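Local coordinates for lantibiotic dehydratase (PDB 5EHK), which probably dehydrates serine and threonine residues of the NAI-107 precursor peptide, using glutamate delivered by tRNA, in the biosynthesis of this lantibiotic, at residues 500-505 against 535-540; 539-544 against 586-591; 256-259 against 264-267. All coordinates share one frame; numbering follows the deposited sequence.

Contact 1. Residues 500-505 against 535-540; sequences SLELGV and ATLGRF
With its CG lying beside the backbone N and anti to the carbonyl carbon (chi1 -70°), E502 sends an extended chain from its strand to the backbone of T536. T536 takes a matching first torsion (chi1 -59°), which sets OG1 beside its own backbone N, where hydroxyl and amide can both meet the same carboxylate oxygen. The two side chains run alongside each other with opposite headings.

The pair illustrates how one buried acid can hold a turn that makes few backbone bonds of its own. E502 OE1 accepts a bond from T536 N at 2.8 Å, taken on the syn lone pair, the side of the other oxygen. T536 OG1 donates to the same OE1 at 2.6 Å but meets it from above the carboxylate plane, 45° out of it. A weak third bond, 3.4 Å long, runs from T536 N to E502 OE2. The carboxylate is thus held in two directions, and its rotation should be restricted. S530 OG also bonds to OE1, and G534 N supplies the main bond to OE2. Two carbons pack against the oxygens as well: L537 CD1 lies 3.7 Å from E502 OE2, and A535 CB 3.7 Å from E502 OE1.

Residues 535-538 turn with helix-like torsions and follow strand 521-524 on the way to helix 545-556. Strand 500-508 runs between strands 521-524 and 785-792, antiparallel to both, and strand 6-17 packs nearby, with R15 against T536 and M13 against L537.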
ATOM      1  N   SER A 500     -32.310  -4.619   4.324  1.00 11.31           N
ATOM      2  CA  SER A 500     -32.789  -3.860   5.473  1.00 11.01           C
ATOM      3  C   SER A 500     -31.708  -3.026   6.192  1.00 12.40           C
ATOM      4  O   SER A 500     -30.543  -3.075   5.841  1.00 14.52           O
ATOM      5  CB  SER A 500     -33.523  -4.793   6.450  1.00 11.73           C
ATOM      6  OG  SER A 500     -32.652  -5.619   7.217  1.00 11.93           O
ATOM      7  N   LEU A 501     -32.115  -2.227   7.170  1.00 13.96           N
ATOM      8  CA  LEU A 501     -31.180  -1.407   7.936  1.00 17.67           C
ATOM      9  C   LEU A 501     -31.850  -0.859   9.205  1.00 16.99           C
ATOM     10  O   LEU A 501     -33.049  -1.044   9.388  1.00 17.84           O
ATOM     11  CB  LEU A 501     -30.592  -0.271   7.087  1.00 14.72           C
ATOM     12  CG  LEU A 501     -31.539   0.817   6.599  1.00 15.13           C
ATOM     13  CD1 LEU A 501     -30.793   2.132   6.596  1.00 12.21           C
ATOM     14  CD2 LEU A 501     -32.110   0.494   5.204  1.00 13.21           C
ATOM     15  N   GLU A 502     -31.065  -0.236  10.084  1.00 12.58           N
ATOM     16  CA  GLU A 502     -31.570   0.361  11.311  1.00 14.56           C
ATOM     17  C   GLU A 502     -30.854   1.667  11.563  1.00 17.83           C
ATOM     18  O   GLU A 502     -29.634   1.692  11.611  1.00 24.14           O
ATOM     19  CB  GLU A 502     -31.375  -0.591  12.508  1.00 16.12           C
ATOM     20  CG  GLU A 502     -32.290  -1.826  12.440  1.00 17.25           C
ATOM     21  CD  GLU A 502     -32.095  -2.825  13.576  1.00 18.84           C
ATOM     22  OE1 GLU A 502     -30.982  -2.898  14.166  1.00 17.77           O
ATOM     23  OE2 GLU A 502     -33.070  -3.555  13.865  1.00 16.01           O
ATOM     24  N   LEU A 503     -31.606   2.755  11.690  1.00 16.40           N
ATOM     25  CA  LEU A 503     -31.042   4.044  12.059  1.00 16.01           C
ATOM     26  C   LEU A 503     -31.519   4.303  13.472  1.00 18.33           C
ATOM     27  O   LEU A 503     -32.658   4.001  13.817  1.00 21.40           O
ATOM     28  CB  LEU A 503     -31.523   5.148  11.105  1.00 15.49           C
ATOM     29  CG  LEU A 503     -31.184   4.921   9.628  1.00 20.67           C
ATOM     30  CD1 LEU A 503     -31.858   5.925   8.702  1.00 13.16           C
ATOM     31  CD2 LEU A 503     -29.658   4.927   9.423  1.00 15.71           C
ATOM     32  N   GLY A 504     -30.648   4.825  14.313  1.00 19.94           N
ATOM     33  CA  GLY A 504     -31.072   5.236  15.634  1.00 23.77           C
ATOM     34  C   GLY A 504     -31.113   6.733  15.556  1.00 22.82           C
ATOM     35  O   GLY A 504     -30.179   7.314  15.029  1.00 23.28           O
ATOM     36  N   VAL A 505     -32.183   7.361  16.028  1.00 25.45           N
ATOM     37  CA  VAL A 505     -32.282   8.820  15.934  1.00 28.13           C
ATOM     38  C   VAL A 505     -32.863   9.487  17.166  1.00 29.47           C
ATOM     39  O   VAL A 505     -33.507   8.845  17.993  1.00 31.84           O
ATOM     40  CB  VAL A 505     -33.081   9.298  14.696  1.00 27.65           C
ATOM     41  CG1 VAL A 505     -32.369   8.939  13.381  1.00 23.91           C
ATOM     42  CG2 VAL A 505     -34.500   8.772  14.742  1.00 25.10           C
ATOM     43  N   ALA A 535     -32.092  -6.323  14.310  1.00 17.39           N
ATOM     44  CA  ALA A 535     -30.863  -6.663  15.010  1.00 16.95           C
ATOM     45  C   ALA A 535     -30.764  -5.953  16.353  1.00 19.61           C
ATOM     46  O   ALA A 535     -30.421  -6.576  17.360  1.00 15.41           O
ATOM     47  CB  ALA A 535     -29.656  -6.334  14.151  1.00 17.96           C
ATOM     48  N   THR A 536     -31.068  -4.653  16.363  1.00 17.90           N
ATOM     49  CA  THR A 536     -30.953  -3.879  17.588  1.00 20.10           C
ATOM     50  C   THR A 536     -32.019  -4.293  18.610  1.00 21.48           C
ATOM     51  O   THR A 536     -31.773  -4.296  19.811  1.00 20.38           O
ATOM     52  CB  THR A 536     -31.061  -2.357  17.325  1.00 20.01           C
ATOM     53  OG1 THR A 536     -30.024  -1.952  16.427  1.00 22.77           O
ATOM     54  CG2 THR A 536     -30.914  -1.567  18.634  1.00 19.60           C
ATOM     55  N   LEU A 537     -33.193  -4.671  18.124  1.00 22.92           N
ATOM     56  CA  LEU A 537     -34.301  -5.014  19.009  1.00 23.88           C
ATOM     57  C   LEU A 537     -34.077  -6.388  19.643  1.00 25.26           C
ATOM     58  O   LEU A 537     -34.650  -6.716  20.688  1.00 22.56           O
ATOM     59  CB  LEU A 537     -35.626  -4.990  18.239  1.00 24.73           C
ATOM     60  CG  LEU A 537     -36.193  -3.654  17.734  1.00 28.50           C
ATOM     61  CD1 LEU A 537     -35.347  -2.970  16.672  1.00 25.51           C
ATOM     62  CD2 LEU A 537     -37.571  -3.889  17.188  1.00 33.44           C
ATOM     63  N   GLY A 538     -33.224  -7.171  18.991  1.00 22.14           N
ATOM     64  CA  GLY A 538     -33.043  -8.573  19.287  1.00 21.42           C
ATOM     65  C   GLY A 538     -32.893  -9.001  20.728  1.00 24.68           C
ATOM     66  O   GLY A 538     -33.662  -9.851  21.195  1.00 27.80           O
ATOM     67  N   ARG A 539     -31.917  -8.436  21.435  1.00 18.68           N
ATOM     68  CA  ARG A 539     -31.607  -8.891  22.790  1.00 19.37           C
ATOM     69  C   ARG A 539     -32.586  -8.342  23.856  1.00 25.08           C
ATOM     70  O   ARG A 539     -32.444  -8.596  25.054  1.00 21.41           O
ATOM     71  CB  ARG A 539     -30.173  -8.510  23.149  1.00 15.57           C
ATOM     72  CG  ARG A 539     -29.992  -7.022  23.341  1.00 22.57           C
ATOM     73  CD  ARG A 539     -28.848  -6.758  24.274  1.00 22.15           C
ATOM     74  NE  ARG A 539     -28.535  -5.345  24.411  1.00 20.74           N
ATOM     75  CZ  ARG A 539     -28.327  -4.762  25.593  1.00 27.80           C
ATOM     76  NH1 ARG A 539     -28.433  -5.471  26.713  1.00 22.69           N
ATOM     77  NH2 ARG A 539     -28.042  -3.464  25.662  1.00 34.40           N
ATOM     78  N   PHE A 540     -33.562  -7.564  23.407  1.00 27.10           N
ATOM     79  CA  PHE A 540     -34.577  -6.999  24.291  1.00 28.59           C
ATOM     80  C   PHE A 540     -35.884  -7.772  24.143  1.00 32.22           C
ATOM     81  O   PHE A 540     -36.952  -7.320  24.588  1.00 32.80           O
ATOM     82  CB  PHE A 540     -34.776  -5.509  23.990  1.00 24.53           C
ATOM     83  CG  PHE A 540     -33.546  -4.678  24.251  1.00 28.51           C
ATOM     84  CD1 PHE A 540     -33.003  -4.605  25.527  1.00 20.80           C
ATOM     85  CD2 PHE A 540     -32.910  -4.005  23.216  1.00 24.19           C
ATOM     86  CE1 PHE A 540     -31.866  -3.854  25.760  1.00 22.24           C
ATOM     87  CE2 PHE A 540     -31.781  -3.245  23.447  1.00 19.92           C
ATOM     88  CZ  PHE A 540     -31.257  -3.170  24.718  1.00 19.07           C
TER

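Contact 2. Residues 539-544 against 586-591; sequences RFTGLL and PSYSGR
T541 and P586 meet head-on where two loops come together, and nearly all of the close packing falls on this pair. The hydroxyl of T541 comes up to the pyrrolidine ring, with OG1 3.3 Å from P586 CD and 3.5 Å from P586 CG. Its methyl lies against the second of these ring carbons more loosely, T541 CG2 being 4.0 Å from P586 CG. Both branches therefore touch the proline, yet no hydrogen bond crosses between the segments. The hydroxyl is used within its own loop instead, bonded to the carbonyl oxygen of G538. The first torsion (chi1 -60°) sets OG1 beside the backbone N, in position for that bond, and leaves CG2 anti to that N.

The other side is looser. Y588 comes from the opposite direction and brings its phenol oxygen, Y588 OH, to 4.0 Å from T541 CG2, at the margin of the contact. All three touching residues are partly exposed, as befits a small interface near the surface.

Here the general lesson is that two irregular loops can meet through modest packing when each is held separately. T541 O accepts from R169 NH1 and G542 N donates to D548 OD2, while L543 N bonds to F540 O at 3.2 Å. In the partner loop, D569 OD2 takes bonds from both S587 OG and S589 N.

L544 occupies the N-cap position of helix 545-556, whose A552 and Q555 touch Y588. The other loop joins helix 577-580 to strand 591-595, which pairs through R591 with strand 566-572.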
ATOM      1  N   ARG A 539     -31.917  -8.436  21.435  1.00 18.68           N
ATOM      2  CA  ARG A 539     -31.607  -8.891  22.790  1.00 19.37           C
ATOM      3  C   ARG A 539     -32.586  -8.342  23.856  1.00 25.08           C
ATOM      4  O   ARG A 539     -32.444  -8.596  25.054  1.00 21.41           O
ATOM      5  CB  ARG A 539     -30.173  -8.510  23.149  1.00 15.57           C
ATOM      6  CG  ARG A 539     -29.992  -7.022  23.341  1.00 22.57           C
ATOM      7  CD  ARG A 539     -28.848  -6.758  24.274  1.00 22.15           C
ATOM      8  NE  ARG A 539     -28.535  -5.345  24.411  1.00 20.74           N
ATOM      9  CZ  ARG A 539     -28.327  -4.762  25.593  1.00 27.80           C
ATOM     10  NH1 ARG A 539     -28.433  -5.471  26.713  1.00 22.69           N
ATOM     11  NH2 ARG A 539     -28.042  -3.464  25.662  1.00 34.40           N
ATOM     12  N   PHE A 540     -33.562  -7.564  23.407  1.00 27.10           N
ATOM     13  CA  PHE A 540     -34.577  -6.999  24.291  1.00 28.59           C
ATOM     14  C   PHE A 540     -35.884  -7.772  24.143  1.00 32.22           C
ATOM     15  O   PHE A 540     -36.952  -7.320  24.588  1.00 32.80           O
ATOM     16  CB  PHE A 540     -34.776  -5.509  23.990  1.00 24.53           C
ATOM     17  CG  PHE A 540     -33.546  -4.678  24.251  1.00 28.51           C
ATOM     18  CD1 PHE A 540     -33.003  -4.605  25.527  1.00 20.80           C
ATOM     19  CD2 PHE A 540     -32.910  -4.005  23.216  1.00 24.19           C
ATOM     20  CE1 PHE A 540     -31.866  -3.854  25.760  1.00 22.24           C
ATOM     21  CE2 PHE A 540     -31.781  -3.245  23.447  1.00 19.92           C
ATOM     22  CZ  PHE A 540     -31.257  -3.170  24.718  1.00 19.07           C
ATOM     23  N   THR A 541     -35.777  -8.934  23.496  1.00 30.64           N
ATOM     24  CA  THR A 541     -36.909  -9.829  23.267  1.00 32.77           C
ATOM     25  C   THR A 541     -37.512 -10.297  24.595  1.00 32.46           C
ATOM     26  O   THR A 541     -36.789 -10.650  25.527  1.00 33.61           O
ATOM     27  CB  THR A 541     -36.473 -11.035  22.416  1.00 31.07           C
ATOM     28  OG1 THR A 541     -35.988 -10.568  21.147  1.00 27.28           O
ATOM     29  CG2 THR A 541     -37.633 -11.985  22.188  1.00 28.99           C
ATOM     30  N   GLY A 542     -38.840 -10.303  24.669  1.00 37.41           N
ATOM     31  CA  GLY A 542     -39.551 -10.609  25.902  1.00 38.69           C
ATOM     32  C   GLY A 542     -40.029  -9.354  26.620  1.00 39.60           C
ATOM     33  O   GLY A 542     -41.153  -9.295  27.119  1.00 43.36           O
ATOM     34  N   LEU A 543     -39.162  -8.346  26.668  1.00 40.97           N
ATOM     35  CA  LEU A 543     -39.456  -7.072  27.323  1.00 41.98           C
ATOM     36  C   LEU A 543     -40.561  -6.270  26.639  1.00 45.97           C
ATOM     37  O   LEU A 543     -41.371  -5.625  27.305  1.00 47.41           O
ATOM     38  CB  LEU A 543     -38.194  -6.222  27.433  1.00 29.76           C
ATOM     39  CG  LEU A 543     -37.472  -6.386  28.758  1.00 33.93           C
ATOM     40  CD1 LEU A 543     -37.437  -7.849  29.189  1.00 40.21           C
ATOM     41  CD2 LEU A 543     -36.069  -5.829  28.648  1.00 29.66           C
ATOM     42  N   LEU A 544     -40.611  -6.311  25.316  1.00 39.09           N
ATOM     43  CA  LEU A 544     -41.604  -5.510  24.614  1.00 38.74           C
ATOM     44  C   LEU A 544     -42.518  -6.361  23.746  1.00 36.20           C
ATOM     45  O   LEU A 544     -42.450  -6.282  22.517  1.00 34.34           O
ATOM     46  CB  LEU A 544     -40.924  -4.431  23.781  1.00 35.30           C
ATOM     47  CG  LEU A 544     -39.874  -3.632  24.542  1.00 38.86           C
ATOM     48  CD1 LEU A 544     -39.212  -2.609  23.610  1.00 30.91           C
ATOM     49  CD2 LEU A 544     -40.506  -2.964  25.782  1.00 34.29           C
ATOM     50  N   PRO A 586     -33.202 -13.997  19.266  1.00 23.55           N
ATOM     51  CA  PRO A 586     -33.902 -15.083  18.583  1.00 19.54           C
ATOM     52  C   PRO A 586     -33.695 -15.099  17.075  1.00 20.91           C
ATOM     53  O   PRO A 586     -33.426 -14.071  16.452  1.00 24.60           O
ATOM     54  CB  PRO A 586     -35.373 -14.805  18.910  1.00 20.57           C
ATOM     55  CG  PRO A 586     -35.444 -13.329  19.106  1.00 21.23           C
ATOM     56  CD  PRO A 586     -34.106 -12.897  19.650  1.00 27.04           C
ATOM     57  N   SER A 587     -33.883 -16.266  16.492  1.00 15.42           N
ATOM     58  CA  SER A 587     -33.778 -16.426  15.068  1.00 14.82           C
ATOM     59  C   SER A 587     -35.176 -16.646  14.504  1.00 22.95           C
ATOM     60  O   SER A 587     -35.934 -17.478  15.026  1.00 22.66           O
ATOM     61  CB  SER A 587     -32.884 -17.623  14.769  1.00 15.20           C
ATOM     62  OG  SER A 587     -33.109 -18.134  13.481  1.00 12.69           O
ATOM     63  N   TYR A 588     -35.523 -15.881  13.462  1.00 16.99           N
ATOM     64  CA  TYR A 588     -36.861 -15.898  12.890  1.00 14.96           C
ATOM     65  C   TYR A 588     -36.863 -16.240  11.411  1.00 22.89           C
ATOM     66  O   TYR A 588     -37.922 -16.320  10.785  1.00 25.57           O
ATOM     67  CB  TYR A 588     -37.571 -14.560  13.088  1.00 18.70           C
ATOM     68  CG  TYR A 588     -37.874 -14.219  14.526  1.00 20.82           C
ATOM     69  CD1 TYR A 588     -38.614 -15.096  15.336  1.00 22.51           C
ATOM     70  CD2 TYR A 588     -37.442 -13.011  15.076  1.00 16.85           C
ATOM     71  CE1 TYR A 588     -38.890 -14.784  16.675  1.00 24.20           C
ATOM     72  CE2 TYR A 588     -37.721 -12.688  16.403  1.00 21.65           C
ATOM     73  CZ  TYR A 588     -38.448 -13.573  17.199  1.00 25.87           C
ATOM     74  OH  TYR A 588     -38.734 -13.247  18.512  1.00 22.18           O
ATOM     75  N   SER A 589     -35.689 -16.381  10.818  1.00 24.42           N
ATOM     76  CA  SER A 589     -35.641 -16.920   9.471  1.00 21.45           C
ATOM     77  C   SER A 589     -36.035 -18.388   9.628  1.00 25.14           C
ATOM     78  O   SER A 589     -36.117 -18.910  10.752  1.00 24.06           O
ATOM     79  CB  SER A 589     -34.227 -16.762   8.896  1.00 20.34           C
ATOM     80  OG  SER A 589     -33.751 -15.427   9.092  1.00 20.46           O
ATOM     81  N   GLY A 590     -36.270 -19.089   8.538  1.00 19.81           N
ATOM     82  CA  GLY A 590     -36.494 -20.520   8.695  1.00 26.30           C
ATOM     83  C   GLY A 590     -35.377 -21.353   9.339  1.00 25.44           C
ATOM     84  O   GLY A 590     -35.608 -22.487   9.772  1.00 25.37           O
ATOM     85  N   ARG A 591     -34.153 -20.816   9.343  1.00 28.57           N
ATOM     86  CA  ARG A 591     -32.949 -21.618   9.611  1.00 23.00           C
ATOM     87  C   ARG A 591     -31.951 -20.948  10.533  1.00 21.86           C
ATOM     88  O   ARG A 591     -31.853 -19.709  10.607  1.00 15.85           O
ATOM     89  CB  ARG A 591     -32.216 -21.900   8.303  1.00 19.17           C
ATOM     90  CG  ARG A 591     -33.060 -22.571   7.240  1.00 24.12           C
ATOM     91  CD  ARG A 591     -33.248 -24.033   7.542  1.00 31.18           C
ATOM     92  NE  ARG A 591     -34.032 -24.662   6.488  1.00 43.35           N
ATOM     93  CZ  ARG A 591     -35.355 -24.772   6.540  1.00 45.38           C
ATOM     94  NH1 ARG A 591     -35.992 -24.305   7.615  1.00 37.07           N
ATOM     95  NH2 ARG A 591     -36.029 -25.348   5.539  1.00 36.40           N
TER

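Contact 3. Residues 256-259 against 264-267; sequences SVAQ and PADR
P264, whose carbonyl carbon lies 4.3 Å from A258 CB, uses its ring to cover one face of the R267 guanidinium. P264 CG sits 3.4 Å above that plane, over its centre. The side chain of R267 runs straight through its first two torsions and then bends at the third (chi3 -63°), which turns the flat group back under the proline.

Across the contact itself the partners are small. A258 points its methyl at the returning chain, where A258 CB comes 3.7 Å from A265 CA and 4.0 Å from A265 CB. The small side chains are consistent with the close approach of the backbones, 5.1 Å between A258 CA and A265 CA, where the chain turns between helices 250-260 and 267-278. Short strands between 195 and 232 followed by helices 235-243, 250-260 and 267-278, with strand 248-249 between the first two, are consistent with the winged-helix-like element that binds the leader peptide in related lantibiotic dehydratases.

A258 is buried, whereas P264 and A265 lie at the surface. Preceding it in the helix, V257 turns its side chain to V236 and I240 of helix 235-243.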
ATOM      1  N   SER A 256     -22.342 -47.301  21.793  1.00 43.91           N
ATOM      2  CA  SER A 256     -22.040 -47.788  20.456  1.00 42.98           C
ATOM      3  C   SER A 256     -20.536 -47.852  20.192  1.00 50.84           C
ATOM      4  O   SER A 256     -20.036 -48.860  19.677  1.00 45.60           O
ATOM      5  CB  SER A 256     -22.749 -46.948  19.417  1.00 33.92           C
ATOM      6  OG  SER A 256     -24.140 -47.152  19.545  1.00 48.31           O
ATOM      7  N   VAL A 257     -19.818 -46.796  20.584  1.00 47.54           N
ATOM      8  CA  VAL A 257     -18.361 -46.735  20.414  1.00 51.66           C
ATOM      9  C   VAL A 257     -17.651 -47.833  21.208  1.00 46.71           C
ATOM     10  O   VAL A 257     -16.657 -48.401  20.763  1.00 44.94           O
ATOM     11  CB  VAL A 257     -17.783 -45.332  20.781  1.00 46.93           C
ATOM     12  CG1 VAL A 257     -16.263 -45.320  20.675  1.00 38.09           C
ATOM     13  CG2 VAL A 257     -18.374 -44.255  19.881  1.00 41.45           C
ATOM     14  N   ALA A 258     -18.176 -48.128  22.389  1.00 52.61           N
ATOM     15  CA  ALA A 258     -17.649 -49.210  23.211  1.00 53.05           C
ATOM     16  C   ALA A 258     -17.787 -50.565  22.522  1.00 55.04           C
ATOM     17  O   ALA A 258     -16.898 -51.409  22.621  1.00 48.43           O
ATOM     18  CB  ALA A 258     -18.360 -49.237  24.545  1.00 55.28           C
ATOM     19  N   GLN A 259     -18.919 -50.779  21.854  1.00 55.35           N
ATOM     20  CA  GLN A 259     -19.148 -52.020  21.122  1.00 56.99           C
ATOM     21  C   GLN A 259     -18.174 -52.167  19.957  1.00 56.67           C
ATOM     22  O   GLN A 259     -17.290 -53.028  19.984  1.00 52.29           O
ATOM     23  CB  GLN A 259     -20.589 -52.086  20.608  1.00 53.72           C
ATOM     24  CG  GLN A 259     -21.617 -52.384  21.685  1.00 56.40           C
ATOM     25  CD  GLN A 259     -23.002 -52.574  21.108  1.00 69.40           C
ATOM     26  OE1 GLN A 259     -23.297 -52.090  20.012  1.00 76.58           O
ATOM     27  NE2 GLN A 259     -23.860 -53.287  21.834  1.00 57.38           N
ATOM     28  N   PRO A 264     -14.542 -50.993  27.395  1.00 48.55           N
ATOM     29  CA  PRO A 264     -15.326 -50.586  28.568  1.00 50.47           C
ATOM     30  C   PRO A 264     -16.270 -49.418  28.254  1.00 56.46           C
ATOM     31  O   PRO A 264     -15.793 -48.330  27.910  1.00 55.31           O
ATOM     32  CB  PRO A 264     -14.254 -50.100  29.548  1.00 50.45           C
ATOM     33  CG  PRO A 264     -12.957 -50.708  29.090  1.00 50.65           C
ATOM     34  CD  PRO A 264     -13.169 -51.375  27.763  1.00 54.68           C
ATOM     35  N   ALA A 265     -17.576 -49.623  28.438  1.00 57.45           N
ATOM     36  CA  ALA A 265     -18.591 -48.608  28.143  1.00 49.75           C
ATOM     37  C   ALA A 265     -18.560 -47.399  29.068  1.00 50.98           C
ATOM     38  O   ALA A 265     -19.526 -46.653  29.115  1.00 48.40           O
ATOM     39  CB  ALA A 265     -19.994 -49.224  28.153  1.00 38.69           C
ATOM     40  N   ASP A 266     -17.474 -47.232  29.821  1.00 52.55           N
ATOM     41  CA  ASP A 266     -17.310 -46.085  30.714  1.00 48.89           C
ATOM     42  C   ASP A 266     -15.984 -45.399  30.440  1.00 50.35           C
ATOM     43  O   ASP A 266     -15.867 -44.177  30.588  1.00 47.16           O
ATOM     44  CB  ASP A 266     -17.384 -46.489  32.195  1.00 54.75           C
ATOM     45  CG  ASP A 266     -17.178 -45.288  33.157  1.00 60.19           C
ATOM     46  OD1 ASP A 266     -16.098 -45.188  33.794  1.00 53.87           O
ATOM     47  OD2 ASP A 266     -18.097 -44.438  33.268  1.00 55.63           O
ATOM     48  N   ARG A 267     -14.980 -46.192  30.061  1.00 53.00           N
ATOM     49  CA  ARG A 267     -13.688 -45.642  29.663  1.00 51.22           C
ATOM     50  C   ARG A 267     -13.913 -44.742  28.452  1.00 55.09           C
ATOM     51  O   ARG A 267     -13.217 -43.740  28.273  1.00 55.16           O
ATOM     52  CB  ARG A 267     -12.704 -46.753  29.300  1.00 52.77           C
ATOM     53  CG  ARG A 267     -11.292 -46.241  29.017  1.00 62.86           C
ATOM     54  CD  ARG A 267     -10.392 -47.329  28.462  1.00 71.16           C
ATOM     55  NE  ARG A 267     -10.195 -48.434  29.395  1.00 86.18           N
ATOM     56  CZ  ARG A 267      -9.638 -49.596  29.062  1.00 91.47           C
ATOM     57  NH1 ARG A 267      -9.242 -49.812  27.810  1.00 83.46           N
ATOM     58  NH2 ARG A 267      -9.493 -50.552  29.973  1.00 95.10           N
TER

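From the N terminus, contact 3 comes first and closes a short local loop between helices 250-260 and 267-278. It stands apart: its nearest atoms lie about 38 Å from contact 1 and about 28 Å from contact 2. The later two are coupled. Contact 1 closes the longer excursion from strand 500-508 through strand 521-524 to the loop ahead of helix 545-556. Contact 2 opens on the end of that loop, sharing R539 and F540. The two spans thus overlap slightly without nesting, and G538 O packs against P586 CD at 3.4 Å. The loop ahead of helix 545-556 thus touches strand 500-508 in contact 1 and, in contact 2, the loop leading into strand 591-595 of the sheet containing 566-572.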